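Long-range contact in serine protease inhibitor (Thermoanaerobacter tengcongensis, PDB 2PEF), which probably inhibits serine proteases as a member of the serpin family and is captured here in the latent state: residues L203-K215 with V225-Y238. Residues are numbered along the deposited sequence; the frame is centred on the assembly and turned at random.
Sequences LYIEEENAVGFVK and VAILPDENISVNEY
Asn209 O is gripped twice: Asp230 N donates to it at 2.8 Å, from above the carbonyl plane, and Pro229 CA makes a CA-H...O contact at 3.2 Å. From here strands 210-215 and 225-229 run antiparallel, their axes at 163°. Val211 and Leu228 form a hydrogen-bonded pair, in which Leu228 N reaches Val211 O at 2.7 Å, almost in line with the C=O. Phe213 and Ala226 form the next such pair; Ala226 O takes Phe213 N in the carbonyl plane and also lies 3.1 Å from Gly212 CA. On the face bearing Val211, Phe213, Ala226 and Leu228, Ala226 CB sits over the Phe213 ring, 3.9 Å from its centroid, a CH-pi contact offset toward the rim. The opposite face, with Ala210, Val214, Val225 and Ile227, is apolar: Ile205 CD1 meets Val225 CG1 at 3.7 Å, and Tyr238, from the helix after the strand, brings CE1 to 3.6 Å from Ala210 CB. With CG between its backbone N and carbonyl carbon (chi1 70°), Asp230 brings OD1 to the N of Asn232, two residues on, at 2.9 Å, forming an Asx turn. With an alanine in place of Asp230, Asn232 N would probably lose that acceptor and the turn would be freer to flex. These strands belong to serpin beta-sheet B: 203-207 flanks 210-216 in a hairpin, strand 345-357 pairs with the edge of 222-229 away from 210-216, and Leu250 of helix 244-252 packs on Ile205, Ile227 and Tyr238.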
ATOM      1  N   LEU A 203     -19.591 -13.920  -6.047  1.00 10.75           N
ATOM      2  CA  LEU A 203     -18.309 -14.404  -6.529  1.00 11.66           C
ATOM      3  C   LEU A 203     -17.673 -15.217  -5.421  1.00 11.16           C
ATOM      4  O   LEU A 203     -17.468 -14.711  -4.316  1.00 10.29           O
ATOM      5  CB  LEU A 203     -17.398 -13.246  -6.930  1.00 10.91           C
ATOM      6  CG  LEU A 203     -17.670 -12.561  -8.270  1.00 13.64           C
ATOM      7  CD1 LEU A 203     -16.656 -11.456  -8.471  1.00 12.97           C
ATOM      8  CD2 LEU A 203     -17.628 -13.545  -9.443  1.00 15.55           C
ATOM      9  N   TYR A 204     -17.391 -16.482  -5.727  1.00 11.13           N
ATOM     10  CA  TYR A 204     -16.849 -17.430  -4.765  1.00 11.53           C
ATOM     11  C   TYR A 204     -15.422 -17.804  -5.129  1.00 11.59           C
ATOM     12  O   TYR A 204     -15.162 -18.306  -6.228  1.00 11.49           O
ATOM     13  CB  TYR A 204     -17.712 -18.688  -4.751  1.00 11.48           C
ATOM     14  CG  TYR A 204     -17.331 -19.734  -3.722  1.00 10.95           C
ATOM     15  CD1 TYR A 204     -17.242 -19.419  -2.362  1.00 10.51           C
ATOM     16  CD2 TYR A 204     -17.107 -21.056  -4.104  1.00 11.15           C
ATOM     17  CE1 TYR A 204     -16.916 -20.393  -1.416  1.00 11.08           C
ATOM     18  CE2 TYR A 204     -16.781 -22.034  -3.169  1.00 10.82           C
ATOM     19  CZ  TYR A 204     -16.688 -21.700  -1.831  1.00  9.00           C
ATOM     20  OH  TYR A 204     -16.367 -22.686  -0.922  1.00 12.69           O
ATOM     21  N   ILE A 205     -14.500 -17.555  -4.205  1.00 12.16           N
ATOM     22  CA  ILE A 205     -13.109 -17.932  -4.395  1.00 11.87           C
ATOM     23  C   ILE A 205     -12.935 -19.355  -3.888  1.00 12.30           C
ATOM     24  O   ILE A 205     -13.345 -19.681  -2.771  1.00 11.58           O
ATOM     25  CB  ILE A 205     -12.152 -16.960  -3.661  1.00 12.38           C
ATOM     26  CG1 ILE A 205     -12.166 -15.593  -4.350  1.00 12.13           C
ATOM     27  CG2 ILE A 205     -10.727 -17.514  -3.602  1.00 12.59           C
ATOM     28  CD1 ILE A 205     -11.676 -14.469  -3.477  1.00 12.47           C
ATOM     29  N   GLU A 206     -12.358 -20.205  -4.731  1.00 11.59           N
ATOM     30  CA  GLU A 206     -12.096 -21.586  -4.364  1.00 12.63           C
ATOM     31  C   GLU A 206     -10.759 -22.035  -4.932  1.00 11.92           C
ATOM     32  O   GLU A 206     -10.606 -22.227  -6.149  1.00  9.64           O
ATOM     33  CB  GLU A 206     -13.228 -22.493  -4.848  1.00 12.84           C
ATOM     34  CG  GLU A 206     -13.250 -23.872  -4.218  1.00 15.70           C
ATOM     35  CD  GLU A 206     -14.240 -24.784  -4.913  1.00 20.66           C
ATOM     36  OE1 GLU A 206     -13.998 -25.147  -6.084  1.00 22.43           O
ATOM     37  OE2 GLU A 206     -15.266 -25.132  -4.296  1.00 22.77           O
ATOM     38  N   GLU A 207      -9.786 -22.190  -4.040  1.00 11.16           N
ATOM     39  CA  GLU A 207      -8.455 -22.629  -4.436  1.00 12.06           C
ATOM     40  C   GLU A 207      -8.007 -23.775  -3.547  1.00 11.96           C
ATOM     41  O   GLU A 207      -8.737 -24.196  -2.651  1.00 13.49           O
ATOM     42  CB  GLU A 207      -7.454 -21.468  -4.366  1.00 13.63           C
ATOM     43  CG  GLU A 207      -7.758 -20.298  -5.302  1.00 14.73           C
ATOM     44  CD  GLU A 207      -7.687 -20.663  -6.784  1.00 15.87           C
ATOM     45  OE1 GLU A 207      -8.453 -20.075  -7.571  1.00 10.71           O
ATOM     46  OE2 GLU A 207      -6.868 -21.527  -7.170  1.00 17.66           O
ATOM     47  N   GLU A 208      -6.811 -24.294  -3.799  1.00 12.57           N
ATOM     48  CA  GLU A 208      -6.250 -25.289  -2.904  1.00 13.33           C
ATOM     49  C   GLU A 208      -6.051 -24.637  -1.542  1.00 13.41           C
ATOM     50  O   GLU A 208      -5.487 -23.544  -1.440  1.00 15.08           O
ATOM     51  CB  GLU A 208      -4.940 -25.858  -3.452  1.00 14.60           C
ATOM     52  CG  GLU A 208      -5.092 -26.607  -4.775  1.00 17.11           C
ATOM     53  CD  GLU A 208      -6.100 -27.747  -4.716  1.00 21.11           C
ATOM     54  OE1 GLU A 208      -5.858 -28.736  -3.993  1.00 22.58           O
ATOM     55  OE2 GLU A 208      -7.136 -27.654  -5.408  1.00 23.26           O
ATOM     56  N   ASN A 209      -6.571 -25.298  -0.513  1.00 12.85           N
ATOM     57  CA  ASN A 209      -6.470 -24.842   0.879  1.00 12.34           C
ATOM     58  C   ASN A 209      -7.090 -23.478   1.201  1.00 11.81           C
ATOM     59  O   ASN A 209      -6.758 -22.871   2.216  1.00 11.92           O
ATOM     60  CB  ASN A 209      -5.020 -24.908   1.368  1.00 12.37           C
ATOM     61  CG  ASN A 209      -4.491 -26.321   1.408  1.00 13.29           C
ATOM     62  OD1 ASN A 209      -4.855 -27.109   2.283  1.00 15.49           O
ATOM     63  ND2 ASN A 209      -3.619 -26.649   0.468  1.00 12.82           N
ATOM     64  N   ALA A 210      -7.999 -23.001   0.357  1.00 12.52           N
ATOM     65  CA  ALA A 210      -8.630 -21.706   0.615  1.00 12.31           C
ATOM     66  C   ALA A 210      -9.992 -21.568  -0.038  1.00 12.88           C
ATOM     67  O   ALA A 210     -10.222 -22.077  -1.136  1.00 13.63           O
ATOM     68  CB  ALA A 210      -7.719 -20.565   0.180  1.00 13.06           C
ATOM     69  N   VAL A 211     -10.889 -20.890   0.669  1.00 11.81           N
ATOM     70  CA  VAL A 211     -12.164 -20.432   0.124  1.00 12.00           C
ATOM     71  C   VAL A 211     -12.304 -18.940   0.433  1.00 11.58           C
ATOM     72  O   VAL A 211     -11.530 -18.381   1.210  1.00 10.32           O
ATOM     73  CB  VAL A 211     -13.396 -21.238   0.662  1.00 13.13           C
ATOM     74  CG1 VAL A 211     -13.286 -22.716   0.288  1.00 13.40           C
ATOM     75  CG2 VAL A 211     -13.584 -21.063   2.177  1.00 14.28           C
ATOM     76  N   GLY A 212     -13.288 -18.292  -0.174  1.00 10.78           N
ATOM     77  CA  GLY A 212     -13.501 -16.873   0.072  1.00 11.27           C
ATOM     78  C   GLY A 212     -14.524 -16.287  -0.866  1.00 11.30           C
ATOM     79  O   GLY A 212     -15.243 -17.018  -1.543  1.00 11.11           O
ATOM     80  N   PHE A 213     -14.566 -14.960  -0.907  1.00 11.25           N
ATOM     81  CA  PHE A 213     -15.533 -14.237  -1.724  1.00 11.95           C
ATOM     82  C   PHE A 213     -15.002 -12.876  -2.165  1.00 11.20           C
ATOM     83  O   PHE A 213     -13.989 -12.378  -1.651  1.00 11.61           O
ATOM     84  CB  PHE A 213     -16.852 -14.062  -0.959  1.00 12.52           C
ATOM     85  CG  PHE A 213     -16.725 -13.238   0.300  1.00 14.06           C
ATOM     86  CD1 PHE A 213     -16.801 -11.846   0.251  1.00 15.66           C
ATOM     87  CD2 PHE A 213     -16.545 -13.857   1.540  1.00 13.76           C
ATOM     88  CE1 PHE A 213     -16.689 -11.082   1.406  1.00 16.03           C
ATOM     89  CE2 PHE A 213     -16.431 -13.096   2.707  1.00 13.56           C
ATOM     90  CZ  PHE A 213     -16.499 -11.711   2.639  1.00 15.46           C
ATOM     91  N   VAL A 214     -15.703 -12.284  -3.127  1.00 11.82           N
ATOM     92  CA  VAL A 214     -15.417 -10.934  -3.592  1.00 12.35           C
ATOM     93  C   VAL A 214     -16.704 -10.122  -3.429  1.00 12.76           C
ATOM     94  O   VAL A 214     -17.777 -10.534  -3.891  1.00 13.53           O
ATOM     95  CB  VAL A 214     -14.942 -10.927  -5.065  1.00 12.36           C
ATOM     96  CG1 VAL A 214     -14.495  -9.529  -5.500  1.00 12.71           C
ATOM     97  CG2 VAL A 214     -13.819 -11.933  -5.286  1.00 14.42           C
ATOM     98  N   LYS A 215     -16.596  -8.999  -2.726  1.00 11.54           N
ATOM     99  CA  LYS A 215     -17.734  -8.117  -2.471  1.00 11.21           C
ATOM    100  C   LYS A 215     -17.483  -6.749  -3.090  1.00 10.37           C
ATOM    101  O   LYS A 215     -16.474  -6.111  -2.784  1.00 10.99           O
ATOM    102  CB  LYS A 215     -17.990  -7.986  -0.967  1.00  9.10           C
ATOM    103  CG  LYS A 215     -19.093  -6.994  -0.606  1.00 11.61           C
ATOM    104  CD  LYS A 215     -19.421  -7.012   0.891  1.00 10.40           C
ATOM    105  CE  LYS A 215     -20.665  -6.169   1.200  1.00 10.88           C
ATOM    106  NZ  LYS A 215     -21.871  -6.583   0.413  1.00 10.31           N
ATOM    107  N   VAL A 225     -11.732  -8.342  -1.533  1.00 11.15           N
ATOM    108  CA  VAL A 225     -11.441  -9.767  -1.648  1.00 11.47           C
ATOM    109  C   VAL A 225     -11.147 -10.324  -0.255  1.00 11.15           C
ATOM    110  O   VAL A 225     -10.325  -9.763   0.467  1.00 10.87           O
ATOM    111  CB  VAL A 225     -10.224  -9.993  -2.584  1.00 12.34           C
ATOM    112  CG1 VAL A 225      -9.768 -11.457  -2.570  1.00 12.27           C
ATOM    113  CG2 VAL A 225     -10.555  -9.538  -4.000  1.00 12.47           C
ATOM    114  N   ALA A 226     -11.828 -11.413   0.119  1.00 10.87           N
ATOM    115  CA  ALA A 226     -11.581 -12.098   1.394  1.00 11.45           C
ATOM    116  C   ALA A 226     -11.183 -13.539   1.117  1.00 11.42           C
ATOM    117  O   ALA A 226     -11.866 -14.230   0.363  1.00 12.03           O
ATOM    118  CB  ALA A 226     -12.818 -12.053   2.284  1.00 12.32           C
ATOM    119  N   ILE A 227     -10.073 -13.982   1.708  1.00 11.14           N
ATOM    120  CA  ILE A 227      -9.545 -15.325   1.463  1.00 11.76           C
ATOM    121  C   ILE A 227      -9.307 -16.032   2.788  1.00 11.91           C
ATOM    122  O   ILE A 227      -8.600 -15.518   3.645  1.00 11.96           O
ATOM    123  CB  ILE A 227      -8.226 -15.282   0.652  1.00 10.15           C
ATOM    124  CG1 ILE A 227      -8.444 -14.592  -0.696  1.00 12.83           C
ATOM    125  CG2 ILE A 227      -7.653 -16.699   0.461  1.00 12.50           C
ATOM    126  CD1 ILE A 227      -7.162 -14.209  -1.392  1.00 12.63           C
ATOM    127  N   LEU A 228      -9.910 -17.206   2.949  1.00 12.20           N
ATOM    128  CA  LEU A 228      -9.822 -17.945   4.198  1.00 12.30           C
ATOM    129  C   LEU A 228      -9.065 -19.261   4.022  1.00 12.19           C
ATOM    130  O   LEU A 228      -9.618 -20.226   3.497  1.00 11.55           O
ATOM    131  CB  LEU A 228     -11.227 -18.222   4.749  1.00 12.68           C
ATOM    132  CG  LEU A 228     -11.342 -18.928   6.102  1.00 14.42           C
ATOM    133  CD1 LEU A 228     -11.069 -17.953   7.244  1.00 16.52           C
ATOM    134  CD2 LEU A 228     -12.727 -19.541   6.237  1.00 16.85           C
ATOM    135  N   PRO A 229      -7.787 -19.296   4.439  1.00 12.46           N
ATOM    136  CA  PRO A 229      -7.040 -20.557   4.427  1.00 11.48           C
ATOM    137  C   PRO A 229      -7.700 -21.598   5.333  1.00 11.49           C
ATOM    138  O   PRO A 229      -8.197 -21.260   6.408  1.00 12.52           O
ATOM    139  CB  PRO A 229      -5.665 -20.148   4.962  1.00 12.23           C
ATOM    140  CG  PRO A 229      -5.569 -18.682   4.651  1.00 14.05           C
ATOM    141  CD  PRO A 229      -6.951 -18.178   4.910  1.00 11.90           C
ATOM    142  N   ASP A 230      -7.714 -22.851   4.888  1.00  9.89           N
ATOM    143  CA  ASP A 230      -8.383 -23.916   5.636  1.00  9.88           C
ATOM    144  C   ASP A 230      -7.481 -24.525   6.708  1.00 10.04           C
ATOM    145  O   ASP A 230      -6.332 -24.113   6.862  1.00 10.24           O
ATOM    146  CB  ASP A 230      -8.991 -24.975   4.696  1.00 10.98           C
ATOM    147  CG  ASP A 230      -7.950 -25.840   3.985  1.00 12.91           C
ATOM    148  OD1 ASP A 230      -6.791 -25.966   4.445  1.00 13.72           O
ATOM    149  OD2 ASP A 230      -8.317 -26.430   2.947  1.00 13.63           O
ATOM    150  N   GLU A 231      -8.008 -25.498   7.445  1.00  9.93           N
ATOM    151  CA  GLU A 231      -7.304 -26.065   8.599  1.00 10.07           C
ATOM    152  C   GLU A 231      -5.995 -26.763   8.239  1.00 10.28           C
ATOM    153  O   GLU A 231      -5.139 -26.980   9.109  1.00 12.59           O
ATOM    154  CB  GLU A 231      -8.219 -27.022   9.366  1.00 10.10           C
ATOM    155  CG  GLU A 231      -8.571 -28.311   8.627  1.00 10.93           C
ATOM    156  CD  GLU A 231      -9.222 -29.322   9.542  1.00 13.12           C
ATOM    157  OE1 GLU A 231      -8.491 -30.020  10.277  1.00 16.59           O
ATOM    158  OE2 GLU A 231     -10.461 -29.417   9.525  1.00 12.60           O
ATOM    159  N   ASN A 232      -5.842 -27.112   6.963  1.00 10.30           N
ATOM    160  CA  ASN A 232      -4.675 -27.867   6.505  1.00 11.38           C
ATOM    161  C   ASN A 232      -3.493 -27.002   6.049  1.00 12.19           C
ATOM    162  O   ASN A 232      -2.480 -27.526   5.569  1.00 13.55           O
ATOM    163  CB  ASN A 232      -5.081 -28.863   5.417  1.00 12.35           C
ATOM    164  CG  ASN A 232      -5.986 -29.961   5.948  1.00 11.75           C
ATOM    165  OD1 ASN A 232      -5.680 -30.600   6.960  1.00 13.55           O
ATOM    166  ND2 ASN A 232      -7.110 -30.181   5.273  1.00 12.87           N
ATOM    167  N   ILE A 233      -3.617 -25.690   6.219  1.00 11.77           N
ATOM    168  CA  ILE A 233      -2.520 -24.771   5.909  1.00 11.98           C
ATOM    169  C   ILE A 233      -2.536 -23.602   6.885  1.00 12.06           C
ATOM    170  O   ILE A 233      -3.601 -23.183   7.327  1.00 12.64           O
ATOM    171  CB  ILE A 233      -2.583 -24.266   4.437  1.00 12.17           C
ATOM    172  CG1 ILE A 233      -1.206 -23.782   3.960  1.00 12.12           C
ATOM    173  CG2 ILE A 233      -3.648 -23.175   4.262  1.00 12.89           C
ATOM    174  CD1 ILE A 233      -1.066 -23.715   2.450  1.00 13.55           C
ATOM    175  N   SER A 234      -1.357 -23.081   7.219  1.00 11.11           N
ATOM    176  CA  SER A 234      -1.276 -21.884   8.054  1.00 11.22           C
ATOM    177  C   SER A 234      -1.441 -20.621   7.210  1.00 11.61           C
ATOM    178  O   SER A 234      -1.303 -20.660   5.984  1.00 12.36           O
ATOM    179  CB  SER A 234       0.062 -21.844   8.790  1.00 10.45           C
ATOM    180  OG  SER A 234       1.113 -21.563   7.889  1.00 11.39           O
ATOM    181  N   VAL A 235      -1.741 -19.503   7.867  1.00 11.93           N
ATOM    182  CA  VAL A 235      -1.809 -18.205   7.190  1.00 12.89           C
ATOM    183  C   VAL A 235      -0.480 -17.883   6.500  1.00 12.93           C
ATOM    184  O   VAL A 235      -0.470 -17.457   5.342  1.00 14.58           O
ATOM    185  CB  VAL A 235      -2.238 -17.075   8.165  1.00 13.82           C
ATOM    186  CG1 VAL A 235      -1.827 -15.688   7.659  1.00 13.27           C
ATOM    187  CG2 VAL A 235      -3.739 -17.126   8.379  1.00 15.21           C
ATOM    188  N   ASN A 236       0.630 -18.123   7.198  1.00 12.53           N
ATOM    189  CA  ASN A 236       1.954 -17.810   6.670  1.00 13.51           C
ATOM    190  C   ASN A 236       2.376 -18.710   5.514  1.00 13.16           C
ATOM    191  O   ASN A 236       2.997 -18.246   4.562  1.00 13.60           O
ATOM    192  CB  ASN A 236       3.011 -17.826   7.780  1.00 15.19           C
ATOM    193  CG  ASN A 236       2.955 -16.585   8.650  1.00 18.09           C
ATOM    194  OD1 ASN A 236       2.278 -15.609   8.318  1.00 25.23           O
ATOM    195  ND2 ASN A 236       3.668 -16.614   9.767  1.00 22.58           N
ATOM    196  N   GLU A 237       2.025 -19.990   5.594  1.00 11.84           N
ATOM    197  CA  GLU A 237       2.338 -20.915   4.513  1.00 12.37           C
ATOM    198  C   GLU A 237       1.466 -20.617   3.301  1.00 10.91           C
ATOM    199  O   GLU A 237       1.938 -20.672   2.171  1.00 12.01           O
ATOM    200  CB  GLU A 237       2.187 -22.374   4.940  1.00 12.51           C
ATOM    201  CG  GLU A 237       2.563 -23.391   3.853  1.00 15.40           C
ATOM    202  CD  GLU A 237       3.949 -23.162   3.251  1.00 18.61           C
ATOM    203  OE1 GLU A 237       4.932 -23.046   4.014  1.00 19.47           O
ATOM    204  OE2 GLU A 237       4.047 -23.102   2.004  1.00 25.22           O
ATOM    205  N   TYR A 238       0.198 -20.287   3.530  1.00 10.92           N
ATOM    206  CA  TYR A 238      -0.648 -19.880   2.410  1.00 10.81           C
ATOM    207  C   TYR A 238      -0.071 -18.658   1.691  1.00 10.57           C
ATOM    208  O   TYR A 238      -0.018 -18.617   0.460  1.00 11.54           O
ATOM    209  CB  TYR A 238      -2.098 -19.621   2.846  1.00 12.18           C
ATOM    210  CG  TYR A 238      -2.935 -19.144   1.685  1.00 13.20           C
ATOM    211  CD1 TYR A 238      -3.510 -20.048   0.794  1.00 14.85           C
ATOM    212  CD2 TYR A 238      -3.105 -17.778   1.446  1.00 12.68           C
ATOM    213  CE1 TYR A 238      -4.251 -19.600  -0.297  1.00 14.71           C
ATOM    214  CE2 TYR A 238      -3.832 -17.328   0.366  1.00 13.79           C
ATOM    215  CZ  TYR A 238      -4.404 -18.239  -0.500  1.00 14.15           C
ATOM    216  OH  TYR A 238      -5.126 -17.778  -1.570  1.00 16.06           O
TER